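RV1873 (Mycobacterium tuberculosis, PDB 2JEK) is a conserved mycobacterial protein of unknown function, belonging to the DUF1810 family and folded as an all-helical, right-handed superhelix. Local coordinates at residues L105-T110 with G133-T138; P43-L48 with A140-T145; E80-V85 with Q120-L125; Q87-S92 with L126-G131. One frame throughout, in Å; residues are numbered along the deposited sequence.

Interaction 1 of 4, residues L105-T110 with G133-T138; sequences LCSSMT and GEDRRT
Thr110 of helix 101-115 receives the backbone N-H of Asp135: Asp135 N donates to Thr110 OG1 at 2.9 Å along a nearly straight N-H...O line of 175°. The same hydroxyl donates into its own helix, Thr110 OG1 lying 2.8 Å from Cys106 O, an oxygen that the amide of Thr110 reaches from the other face of the carbonyl plane. With OG1 set beside the backbone N (chi1 -63°), Thr110 CG2 is left to meet Thr138 CG2 at 3.7 Å, the two side chains running alongside each other in opposite senses. On the preceding turn Cys106 SG lies 3.6 Å from Asp135 N, and the Ser107 hydroxyl, which is bonded to Leu103 O, comes up to the Asp135 carboxylate. Asp135 is the N-cap of helix 136-143: its OD2 accepts from Thr138 N, 3.1 Å away, and from Thr138 OG1, at 2.7 Å on the anti side. A water links the two segments here, donating to Ser107 O and to Thr138 OG1.

The packing gives way toward solvent on the loop side. Glu134 lays its CA and CB beside the Thr110 hydroxyl and, extended beyond CG, brings OE2 to 3.7 Å from Thr110 CG2; its carboxylate makes a salt bridge to Arg114. The close part of the contact is therefore largely polar: the buried threonine hydroxyl both gives and receives a bond, and the negative charge of Asp135, sitting at a helix start, is probably stabilised by the first-turn donors and the helix dipole.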
loop_
_atom_site.group_PDB
_atom_site.type_symbol
_atom_site.label_atom_id
_atom_site.label_comp_id
_atom_site.label_asym_id
_atom_site.label_seq_id
_atom_site.Cartn_x
_atom_site.Cartn_y
_atom_site.Cartn_z
ATOM N N LEU A 105 4.855 3.322 1.841
ATOM C CA LEU A 105 3.470 3.502 2.243
ATOM C C LEU A 105 2.892 4.746 1.601
ATOM O O LEU A 105 1.774 4.728 1.077
ATOM C CB LEU A 105 3.360 3.598 3.753
ATOM C CG LEU A 105 1.935 3.752 4.294
ATOM C CD1 LEU A 105 1.035 2.600 3.889
ATOM C CD2 LEU A 105 1.968 3.867 5.798
ATOM N N CYS A 106 3.648 5.835 1.622
ATOM C CA CYS A 106 3.187 7.042 0.951
ATOM C C CYS A 106 2.862 6.767 -0.522
ATOM O O CYS A 106 1.820 7.189 -1.034
ATOM C CB CYS A 106 4.231 8.145 1.088
ATOM S SG CYS A 106 3.678 9.701 0.406
ATOM N N SER A 107 3.757 6.068 -1.216
ATOM C CA SER A 107 3.543 5.737 -2.618
ATOM C C SER A 107 2.299 4.879 -2.818
ATOM O O SER A 107 1.542 5.086 -3.769
ATOM C CB SER A 107 4.757 5.006 -3.190
ATOM O OG SER A 107 5.917 5.828 -3.074
ATOM N N SER A 108 2.099 3.906 -1.926
ATOM C CA SER A 108 0.928 3.038 -2.003
ATOM C C SER A 108 -0.363 3.837 -1.803
ATOM O O SER A 108 -1.312 3.723 -2.582
ATOM C CB SER A 108 1.036 1.913 -0.969
ATOM O OG SER A 108 -0.054 1.007 -1.091
ATOM N N MET A 109 -0.414 4.655 -0.765
ATOM C CA MET A 109 -1.619 5.447 -0.502
ATOM C C MET A 109 -1.900 6.437 -1.636
ATOM O O MET A 109 -3.055 6.654 -2.004
ATOM C CB MET A 109 -1.504 6.185 0.838
ATOM C CG MET A 109 -1.386 5.272 2.073
ATOM S SD MET A 109 -2.819 4.186 2.299
ATOM C CE MET A 109 -2.315 2.681 1.453
ATOM N N THR A 110 -0.846 7.019 -2.194
ATOM C CA THR A 110 -0.983 7.985 -3.292
ATOM C C THR A 110 -1.615 7.287 -4.496
ATOM O O THR A 110 -2.563 7.801 -5.094
ATOM C CB THR A 110 0.378 8.590 -3.667
ATOM O OG1 THR A 110 0.886 9.308 -2.537
ATOM C CG2 THR A 110 0.254 9.545 -4.851
ATOM N N GLY A 133 0.393 15.342 2.154
ATOM C CA GLY A 133 1.257 15.272 0.987
ATOM C C GLY A 133 1.111 13.948 0.268
ATOM O O GLY A 133 0.516 13.002 0.798
ATOM N N GLU A 134 1.670 13.893 -0.936
ATOM C CA GLU A 134 1.570 12.731 -1.812
ATOM C C GLU A 134 2.943 12.364 -2.340
ATOM O O GLU A 134 3.861 13.183 -2.333
ATOM C CB GLU A 134 0.676 13.049 -3.002
ATOM C CG GLU A 134 -0.815 13.018 -2.721
ATOM C CD GLU A 134 -1.633 13.234 -3.977
ATOM O OE1 GLU A 134 -1.670 14.379 -4.474
ATOM O OE2 GLU A 134 -2.234 12.257 -4.476
ATOM N N ASP A 135 3.076 11.136 -2.825
ATOM C CA ASP A 135 4.321 10.707 -3.417
ATOM C C ASP A 135 4.472 11.347 -4.784
ATOM O O ASP A 135 3.719 11.054 -5.707
ATOM C CB ASP A 135 4.352 9.189 -3.537
ATOM C CG ASP A 135 5.683 8.679 -3.982
ATOM O OD1 ASP A 135 6.669 8.884 -3.239
ATOM O OD2 ASP A 135 5.764 8.072 -5.066
ATOM N N ARG A 136 5.466 12.222 -4.881
ATOM C CA ARG A 136 5.748 12.994 -6.079
ATOM C C ARG A 136 5.903 12.133 -7.333
ATOM O O ARG A 136 5.312 12.415 -8.371
ATOM C CB ARG A 136 7.026 13.798 -5.837
ATOM C CG ARG A 136 7.456 14.642 -7.017
ATOM C CD ARG A 136 8.685 15.482 -6.682
ATOM N NE ARG A 136 8.536 16.237 -5.435
ATOM C CZ ARG A 136 7.688 17.249 -5.239
ATOM N NH1 ARG A 136 6.869 17.661 -6.203
ATOM N NH2 ARG A 136 7.656 17.848 -4.058
ATOM N N ARG A 137 6.694 11.077 -7.207
ATOM C CA ARG A 137 7.001 10.214 -8.339
ATOM C C ARG A 137 5.762 9.441 -8.804
ATOM O O ARG A 137 5.573 9.234 -10.000
ATOM C CB ARG A 137 8.153 9.271 -7.988
ATOM C CG ARG A 137 9.501 9.998 -7.789
ATOM C CD ARG A 137 10.538 9.081 -7.165
ATOM N NE ARG A 137 11.099 8.144 -8.136
ATOM C CZ ARG A 137 11.444 6.886 -7.865
ATOM N NH1 ARG A 137 11.277 6.382 -6.644
ATOM N NH2 ARG A 137 11.941 6.122 -8.827
ATOM N N THR A 138 4.906 9.042 -7.866
ATOM C CA THR A 138 3.660 8.353 -8.222
ATOM C C THR A 138 2.710 9.273 -8.996
ATOM O O THR A 138 2.120 8.880 -10.007
ATOM C CB THR A 138 2.957 7.798 -6.964
ATOM O OG1 THR A 138 3.778 6.781 -6.372
ATOM C CG2 THR A 138 1.613 7.174 -7.322
HETATM O O HOH W 1 2.777 4.123 -6.167
#

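Interaction 2 of 4, residues P43-L48 with A140-T145; sequences PQLRGL and ALLAVT
Leu45 and the neighbours Leu141 and Leu142 meet through aliphatic carbons alone. One branch of Leu45 does the work: its CD1 lies 3.8 Å from Leu141 CB and equally far, 3.8 Å, from Leu142 CD2, so it touches two consecutive residues of helix 136-143. Leu141 extends the contact along the loop, its CD1 reaching Leu48 CD2 at 3.8 Å. Leu141 CD1 also lies 4.0 Å from Leu45 CD1, so this one methyl touches both loop leucines.

In the next shell, Leu45 also rests on Leu111 of helix 101-115 and on Thr138, while Leu142 leans on Arg114 and Leu62. The loop itself is held by backbone hydrogen bonds of Gln44 and Arg46 with Ile59, and the Arg46 side chain, led away from the contact, bonds to Val55 O. What brings Leu45 and Leu48 to the same partner is the chain reversal between them, closed by a weak bond of 3.3 Å from Leu48 N to Leu45 O. With Gly47 at its third position, at a phi of 104°, this is a classic type II beta turn, here laid against the C-terminal helix.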
loop_
_atom_site.group_PDB
_atom_site.type_symbol
_atom_site.label_atom_id
_atom_site.label_comp_id
_atom_site.label_asym_id
_atom_site.label_seq_id
_atom_site.Cartn_x
_atom_site.Cartn_y
_atom_site.Cartn_z
ATOM N N PRO A 43 0.937 -2.199 -1.934
ATOM C CA PRO A 43 1.611 -2.156 -3.223
ATOM C C PRO A 43 1.786 -0.753 -3.773
ATOM O O PRO A 43 0.974 0.143 -3.509
ATOM C CB PRO A 43 0.679 -2.974 -4.131
ATOM C CG PRO A 43 -0.131 -3.824 -3.164
ATOM C CD PRO A 43 -0.364 -2.884 -2.025
ATOM N N GLN A 44 2.853 -0.575 -4.546
ATOM C CA GLN A 44 3.151 0.703 -5.178
ATOM C C GLN A 44 3.387 0.483 -6.673
ATOM O O GLN A 44 3.560 -0.650 -7.128
ATOM C CB GLN A 44 4.387 1.341 -4.538
ATOM C CG GLN A 44 5.684 0.574 -4.804
ATOM C CD GLN A 44 6.887 1.202 -4.157
ATOM O OE1 GLN A 44 8.007 1.078 -4.648
ATOM N NE2 GLN A 44 6.669 1.877 -3.044
ATOM N N LEU A 45 3.418 1.575 -7.436
ATOM C CA LEU A 45 3.626 1.465 -8.872
ATOM C C LEU A 45 4.955 0.832 -9.214
ATOM O O LEU A 45 5.984 1.124 -8.602
ATOM C CB LEU A 45 3.555 2.822 -9.569
ATOM C CG LEU A 45 2.162 3.387 -9.835
ATOM C CD1 LEU A 45 2.292 4.757 -10.504
ATOM C CD2 LEU A 45 1.327 2.460 -10.696
ATOM N N ARG A 46 4.927 -0.037 -10.217
ATOM C CA ARG A 46 6.132 -0.609 -10.770
ATOM C C ARG A 46 6.956 0.542 -11.347
ATOM O O ARG A 46 6.398 1.497 -11.889
ATOM C CB ARG A 46 5.757 -1.608 -11.865
ATOM C CG ARG A 46 6.945 -2.259 -12.552
ATOM C CD ARG A 46 6.484 -3.423 -13.414
ATOM N NE ARG A 46 6.032 -4.561 -12.611
ATOM C CZ ARG A 46 5.018 -5.358 -12.939
ATOM N NH1 ARG A 46 4.318 -5.131 -14.049
ATOM N NH2 ARG A 46 4.692 -6.376 -12.152
ATOM N N GLY A 47 8.271 0.469 -11.189
ATOM C CA GLY A 47 9.131 1.529 -11.699
ATOM C C GLY A 47 9.629 2.423 -10.584
ATOM O O GLY A 47 10.613 3.144 -10.753
ATOM N N LEU A 48 8.960 2.387 -9.436
ATOM C CA LEU A 48 9.436 3.137 -8.271
ATOM C C LEU A 48 10.606 2.472 -7.544
ATOM O O LEU A 48 11.509 3.158 -7.074
ATOM C CB LEU A 48 8.297 3.410 -7.286
ATOM C CG LEU A 48 7.188 4.315 -7.821
ATOM C CD1 LEU A 48 6.053 4.375 -6.802
ATOM C CD2 LEU A 48 7.720 5.723 -8.124
ATOM N N ALA A 140 3.448 11.808 -10.778
ATOM C CA ALA A 140 4.031 12.026 -12.102
ATOM C C ALA A 140 3.766 10.846 -13.036
ATOM O O ALA A 140 3.343 11.042 -14.179
ATOM C CB ALA A 140 5.522 12.317 -11.998
ATOM N N LEU A 141 4.004 9.626 -12.551
ATOM C CA LEU A 141 3.788 8.420 -13.355
ATOM C C LEU A 141 2.324 8.214 -13.730
ATOM O O LEU A 141 2.029 7.563 -14.735
ATOM C CB LEU A 141 4.297 7.166 -12.625
ATOM C CG LEU A 141 5.798 6.876 -12.548
ATOM C CD1 LEU A 141 6.065 5.778 -11.528
ATOM C CD2 LEU A 141 6.352 6.467 -13.920
ATOM N N LEU A 142 1.412 8.746 -12.916
ATOM C CA LEU A 142 -0.025 8.593 -13.160
ATOM C C LEU A 142 -0.659 9.692 -14.020
ATOM O O LEU A 142 -1.821 9.577 -14.410
ATOM C CB LEU A 142 -0.798 8.488 -11.842
ATOM C CG LEU A 142 -0.592 7.219 -11.016
ATOM C CD1 LEU A 142 -1.330 7.357 -9.711
ATOM C CD2 LEU A 142 -1.048 5.962 -11.763
ATOM N N ALA A 143 0.100 10.746 -14.305
ATOM C CA ALA A 143 -0.439 11.920 -15.002
ATOM C C ALA A 143 -0.975 11.546 -16.375
ATOM O O ALA A 143 -2.065 11.967 -16.772
ATOM C CB ALA A 143 0.632 12.998 -15.119
ATOM N N VAL A 144 -0.203 10.725 -17.078
ATOM C CA VAL A 144 -0.518 10.329 -18.440
ATOM C C VAL A 144 -0.826 8.833 -18.479
ATOM O O VAL A 144 -0.042 8.015 -17.979
ATOM C CB VAL A 144 0.641 10.681 -19.411
ATOM C CG1 VAL A 144 0.263 10.345 -20.838
ATOM C CG2 VAL A 144 1.014 12.155 -19.308
ATOM N N THR A 145 -1.985 8.498 -19.044
ATOM C CA THR A 145 -2.480 7.123 -19.148
ATOM C C THR A 145 -1.563 6.247 -19.990
ATOM O O THR A 145 -1.827 5.055 -20.183
ATOM C CB THR A 145 -3.858 7.084 -19.833
ATOM O OG1 THR A 145 -3.727 7.567 -21.181
ATOM C CG2 THR A 145 -4.886 7.925 -19.066
ATOM O OXT THR A 145 -0.551 6.714 -20.521
#

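Interaction 3 of 4, residues E80-V85 with Q120-L125; sequences ECTGLV and QDFVAL
The Phe122 ring is met by Thr82 at its edge, in plane: Thr82 OG1 lies 3.7 Å from Phe122 CE1, the two side chains crossing at about a right angle. Over the centre of one ring face stands the OD1 of the preceding residue, Asp121, 3.6 Å above the plane. The ring also stacks with that of His79. A chi1 of 51° sets Asp121 CG in the crowded position between backbone N and carbonyl carbon, and the nearly eclipsed chi2 (-10°) then sets OD1; a weak bond from Phe122 N reaches this oxygen, and His79 holds OD2.

Thr82 is gripped on its polar side by Leu78 O, one turn back in helix 74-87, and its rotation leaves CG2 pointing across the contact. Thr82 CG2 rests 3.4 Å from Asp121 O, an oxygen already occupied by Leu125 N of its own helix and by Asn86 ND2, and lies 3.9 Å from Leu125 CD1. One turn further on, the contact becomes purely apolar, with Val85 CG1 at 3.7 Å from Leu125 CD1.

Met109 of helix 101-115 touches both Thr82 and Phe122, and Leu105 touches Leu125, so a third helix packs beside this pair. The axes of segments 80-85 and 120-125 approach to 9.4 Å, with 36° between their N-to-C directions, an ordinary pairing of similarly directed helices in the buried part of an all-helical fold.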
loop_
_atom_site.group_PDB
_atom_site.type_symbol
_atom_site.label_atom_id
_atom_site.label_comp_id
_atom_site.label_asym_id
_atom_site.label_seq_id
_atom_site.Cartn_x
_atom_site.Cartn_y
_atom_site.Cartn_z
ATOM N N GLU A 80 -8.381 -2.885 5.306
ATOM C CA GLU A 80 -8.101 -3.328 6.672
ATOM C C GLU A 80 -6.749 -2.817 7.151
ATOM O O GLU A 80 -6.631 -2.259 8.244
ATOM C CB GLU A 80 -8.151 -4.858 6.776
ATOM C CG GLU A 80 -7.495 -5.414 8.045
ATOM C CD GLU A 80 -7.737 -6.897 8.234
ATOM O OE1 GLU A 80 -7.633 -7.653 7.240
ATOM O OE2 GLU A 80 -8.008 -7.306 9.384
ATOM N N CYS A 81 -5.728 -2.979 6.312
ATOM C CA CYS A 81 -4.368 -2.626 6.705
ATOM C C CYS A 81 -4.224 -1.127 6.832
ATOM O O CYS A 81 -3.571 -0.648 7.742
ATOM C CB CYS A 81 -3.375 -3.196 5.696
ATOM S SG CYS A 81 -3.207 -4.994 5.791
ATOM N N THR A 82 -4.831 -0.386 5.914
ATOM C CA THR A 82 -4.829 1.078 5.988
ATOM C C THR A 82 -5.521 1.551 7.269
ATOM O O THR A 82 -4.996 2.419 7.974
ATOM C CB THR A 82 -5.523 1.659 4.745
ATOM O OG1 THR A 82 -4.809 1.227 3.580
ATOM C CG2 THR A 82 -5.571 3.192 4.771
ATOM N N GLY A 83 -6.682 0.963 7.563
ATOM C CA GLY A 83 -7.446 1.317 8.760
ATOM C C GLY A 83 -6.703 1.053 10.057
ATOM O O GLY A 83 -6.752 1.872 11.003
ATOM N N LEU A 84 -5.985 -0.073 10.109
ATOM C CA LEU A 84 -5.154 -0.395 11.279
ATOM C C LEU A 84 -4.079 0.658 11.524
ATOM O O LEU A 84 -3.839 1.062 12.666
ATOM C CB LEU A 84 -4.525 -1.789 11.146
ATOM C CG LEU A 84 -5.509 -2.955 11.234
ATOM C CD1 LEU A 84 -4.817 -4.260 10.858
ATOM C CD2 LEU A 84 -6.118 -3.023 12.638
ATOM N N VAL A 85 -3.441 1.116 10.446
ATOM C CA VAL A 85 -2.427 2.159 10.566
ATOM C C VAL A 85 -3.075 3.460 11.047
ATOM O O VAL A 85 -2.544 4.131 11.934
ATOM C CB VAL A 85 -1.655 2.378 9.237
ATOM C CG1 VAL A 85 -0.669 3.545 9.368
ATOM C CG2 VAL A 85 -0.892 1.109 8.837
ATOM N N GLN A 120 -11.380 7.478 1.146
ATOM C CA GLN A 120 -11.309 8.212 2.386
ATOM C C GLN A 120 -10.225 7.693 3.330
ATOM O O GLN A 120 -9.553 8.478 3.980
ATOM C CB GLN A 120 -12.682 8.255 3.067
ATOM C CG GLN A 120 -13.353 6.890 3.305
ATOM C CD GLN A 120 -14.274 6.417 2.166
ATOM O OE1 GLN A 120 -15.086 5.506 2.360
ATOM N NE2 GLN A 120 -14.155 7.031 0.988
ATOM N N ASP A 121 -10.038 6.378 3.392
ATOM C CA ASP A 121 -9.027 5.845 4.298
ATOM C C ASP A 121 -7.598 6.113 3.810
ATOM O O ASP A 121 -6.723 6.412 4.624
ATOM C CB ASP A 121 -9.248 4.367 4.634
ATOM C CG ASP A 121 -9.443 3.498 3.418
ATOM O OD1 ASP A 121 -9.597 4.005 2.284
ATOM O OD2 ASP A 121 -9.469 2.260 3.610
ATOM N N PHE A 122 -7.377 6.031 2.502
ATOM C CA PHE A 122 -6.054 6.292 1.931
ATOM C C PHE A 122 -5.685 7.751 2.140
ATOM O O PHE A 122 -4.579 8.061 2.574
ATOM C CB PHE A 122 -6.013 5.936 0.436
ATOM C CG PHE A 122 -6.556 4.554 0.108
ATOM C CD1 PHE A 122 -6.122 3.432 0.815
ATOM C CD2 PHE A 122 -7.493 4.381 -0.908
ATOM C CE1 PHE A 122 -6.614 2.152 0.533
ATOM C CE2 PHE A 122 -7.992 3.101 -1.204
ATOM C CZ PHE A 122 -7.546 1.991 -0.476
ATOM N N VAL A 123 -6.626 8.641 1.848
ATOM C CA VAL A 123 -6.391 10.072 1.991
ATOM C C VAL A 123 -6.254 10.446 3.463
ATOM O O VAL A 123 -5.410 11.274 3.813
ATOM C CB VAL A 123 -7.487 10.905 1.287
ATOM C CG1 VAL A 123 -7.147 12.379 1.383
ATOM C CG2 VAL A 123 -7.570 10.517 -0.172
ATOM N N ALA A 124 -7.044 9.817 4.328
ATOM C CA ALA A 124 -6.935 10.040 5.772
ATOM C C ALA A 124 -5.540 9.688 6.283
ATOM O O ALA A 124 -4.987 10.391 7.139
ATOM C CB ALA A 124 -7.991 9.254 6.534
ATOM N N LEU A 125 -4.963 8.605 5.758
ATOM C CA LEU A 125 -3.623 8.195 6.193
ATOM C C LEU A 125 -2.611 9.267 5.767
ATOM O O LEU A 125 -1.762 9.690 6.566
ATOM C CB LEU A 125 -3.260 6.803 5.654
ATOM C CG LEU A 125 -2.120 6.077 6.385
ATOM C CD1 LEU A 125 -2.265 4.579 6.192
ATOM C CD2 LEU A 125 -0.742 6.541 5.897
#

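Interaction 4 of 4, residues Q87-S92 with L126-G131; sequences QVQGRS and LAKYYG. With SO4 (sulfate ion), chain B.
Lys128 and Gln89 form a small anion-binding spot on the surface, where the loop following helix 74-87 meets the C-terminal end of helix 120-129. The anion is a sulfate, probably taken up from the crystallisation liquor. Gln89 NE2 donates to sulfate O4 at 2.6 Å; Lys128 NZ donates to O2 at 2.9 Å and makes a weaker bond to O4. The glutamine chain folds back at chi2 (-64°), whereas Lys128 is extended throughout, carrying its ammonium group from the helix across to the loop.

That ammonium group is more than a sulfate ligand. Lys128 NZ also donates to Val88 O at 2.8 Å, tilted 23° from the carbonyl plane, and to Asn86 O, so a positive charge that may attract the anion also ties down carbonyls around the end of helix 74-87. Nearer the backbone, the lysine chain lies over its neighbour: Lys128 CG stands 3.8 Å above the Tyr129 ring, over its centre. At the ring edge and in its plane is Arg91 O, 3.4 Å from Tyr129 CE1.

The phenol end of Tyr129 reaches back to the same helix terminus, where its OH is hydrogen-bonded with Val85 O and lies 3.7 Å from Val88 CB. Ile93 and Ile96 of the following short helix also touch this tyrosine. A water bridges the two segments: it accepts from Arg91 N at 3.0 Å and donates to Tyr129 OH at 3.2 Å.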
loop_
_atom_site.group_PDB
_atom_site.type_symbol
_atom_site.label_atom_id
_atom_site.label_comp_id
_atom_site.label_asym_id
_atom_site.label_seq_id
_atom_site.Cartn_x
_atom_site.Cartn_y
_atom_site.Cartn_z
ATOM N N GLN A 87 -5.504 3.880 12.923
ATOM C CA GLN A 87 -5.943 3.686 14.311
ATOM C C GLN A 87 -4.830 3.865 15.352
ATOM O O GLN A 87 -5.113 4.115 16.532
ATOM C CB GLN A 87 -6.544 2.280 14.422
ATOM C CG GLN A 87 -7.301 1.973 15.686
ATOM C CD GLN A 87 -7.916 0.593 15.646
ATOM O OE1 GLN A 87 -7.219 -0.414 15.485
ATOM N NE2 GLN A 87 -9.226 0.536 15.788
ATOM N N VAL A 88 -3.575 3.724 14.931
ATOM C CA VAL A 88 -2.432 3.857 15.839
ATOM C C VAL A 88 -2.352 5.287 16.387
ATOM O O VAL A 88 -2.514 6.254 15.642
ATOM C CB VAL A 88 -1.103 3.475 15.139
ATOM C CG1 VAL A 88 0.079 3.605 16.096
ATOM C CG2 VAL A 88 -1.158 2.047 14.612
ATOM N N GLN A 89 -2.138 5.409 17.699
ATOM C CA GLN A 89 -2.065 6.718 18.348
ATOM C C GLN A 89 -0.685 6.999 18.905
ATOM O O GLN A 89 -0.031 6.101 19.440
ATOM C CB GLN A 89 -3.068 6.815 19.502
ATOM C CG GLN A 89 -4.502 6.646 19.091
ATOM C CD GLN A 89 -4.987 7.741 18.158
ATOM O OE1 GLN A 89 -4.660 8.920 18.330
ATOM N NE2 GLN A 89 -5.776 7.354 17.160
ATOM N N GLY A 90 -0.261 8.249 18.775
ATOM C CA GLY A 90 0.960 8.731 19.413
ATOM C C GLY A 90 2.262 8.433 18.704
ATOM O O GLY A 90 3.331 8.815 19.186
ATOM N N ARG A 91 2.187 7.764 17.556
ATOM C CA ARG A 91 3.396 7.387 16.830
ATOM C C ARG A 91 3.469 8.057 15.468
ATOM O O ARG A 91 2.462 8.142 14.757
ATOM C CB ARG A 91 3.475 5.869 16.672
ATOM C CG ARG A 91 3.735 5.116 17.966
ATOM C CD ARG A 91 4.029 3.659 17.680
ATOM N NE ARG A 91 3.829 2.823 18.859
ATOM C CZ ARG A 91 4.235 1.560 18.961
ATOM N NH1 ARG A 91 4.880 0.981 17.952
ATOM N NH2 ARG A 91 4.010 0.880 20.082
ATOM N N SER A 92 4.659 8.534 15.106
ATOM C CA SER A 92 4.892 9.051 13.771
ATOM C C SER A 92 4.980 7.853 12.836
ATOM O O SER A 92 5.194 6.719 13.273
ATOM C CB SER A 92 6.184 9.862 13.707
ATOM O OG SER A 92 7.310 9.008 13.833
ATOM N N LEU A 126 -2.708 9.726 4.522
ATOM C CA LEU A 126 -1.822 10.796 4.045
ATOM C C LEU A 126 -1.976 12.075 4.865
ATOM O O LEU A 126 -0.986 12.754 5.183
ATOM C CB LEU A 126 -2.050 11.072 2.555
ATOM C CG LEU A 126 -1.629 9.934 1.610
ATOM C CD1 LEU A 126 -2.093 10.173 0.178
ATOM C CD2 LEU A 126 -0.112 9.690 1.631
ATOM N N ALA A 127 -3.219 12.393 5.233
ATOM C CA ALA A 127 -3.496 13.598 6.022
ATOM C C ALA A 127 -2.897 13.480 7.421
ATOM O O ALA A 127 -2.309 14.433 7.939
ATOM C CB ALA A 127 -5.003 13.843 6.099
ATOM N N LYS A 128 -3.040 12.310 8.034
ATOM C CA LYS A 128 -2.614 12.124 9.419
ATOM C C LYS A 128 -1.098 12.050 9.546
ATOM O O LYS A 128 -0.502 12.605 10.486
ATOM C CB LYS A 128 -3.241 10.853 10.012
ATOM C CG LYS A 128 -2.789 10.577 11.445
ATOM C CD LYS A 128 -3.638 9.518 12.103
ATOM C CE LYS A 128 -3.075 9.120 13.463
ATOM N NZ LYS A 128 -3.969 8.172 14.177
ATOM N N TYR A 129 -0.475 11.358 8.600
ATOM C CA TYR A 129 0.924 10.965 8.752
ATOM C C TYR A 129 1.920 11.647 7.819
ATOM O O TYR A 129 3.130 11.602 8.088
ATOM C CB TYR A 129 1.050 9.461 8.557
ATOM C CG TYR A 129 0.467 8.654 9.667
ATOM C CD1 TYR A 129 1.114 8.573 10.905
ATOM C CD2 TYR A 129 -0.705 7.920 9.475
ATOM C CE1 TYR A 129 0.597 7.811 11.927
ATOM C CE2 TYR A 129 -1.239 7.145 10.498
ATOM C CZ TYR A 129 -0.583 7.094 11.728
ATOM O OH TYR A 129 -1.101 6.319 12.724
ATOM N N TYR A 130 1.430 12.257 6.738
ATOM C CA TYR A 130 2.306 12.843 5.714
ATOM C C TYR A 130 1.942 14.296 5.420
ATOM O O TYR A 130 2.235 14.804 4.343
ATOM C CB TYR A 130 2.267 12.032 4.409
ATOM C CG TYR A 130 2.792 10.616 4.564
ATOM C CD1 TYR A 130 4.145 10.335 4.387
ATOM C CD2 TYR A 130 1.941 9.577 4.926
ATOM C CE1 TYR A 130 4.631 9.028 4.554
ATOM C CE2 TYR A 130 2.405 8.282 5.102
ATOM C CZ TYR A 130 3.750 8.007 4.905
ATOM O OH TYR A 130 4.163 6.709 5.086
ATOM N N GLY A 131 1.255 14.932 6.367
ATOM C CA GLY A 131 0.848 16.341 6.210
ATOM C C GLY A 131 -0.033 16.611 4.996
ATOM O O GLY A 131 -0.031 17.714 4.450
HETATM S S SO4 B . -7.077 9.767 15.001
HETATM O O1 SO4 B . -7.913 10.279 16.086
HETATM O O2 SO4 B . -5.705 10.238 15.163
HETATM O O3 SO4 B . -7.618 10.180 13.710
HETATM O O4 SO4 B . -7.072 8.305 15.095
HETATM O O HOH W 2 0.059 7.412 15.510
#

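How the interactions relate
Interactions 1 and 3 are buried, interactions 2 and 4 lie at the surface. The core pair meet along helix 101-115, which faces both. Interactions 1 and 2 share helix 136-143, polar at its capped start and wholly apolar at its end; Ser108 and Arg137 reach the loop carbonyls of Pro43 and Leu48. Interactions 3 and 4 likewise share helix 120-129, moving from side-chain packing between two helices to charged and water-mediated bonds with a loop. Interactions 2 and 4 do not touch, their centres being about 24 Å apart.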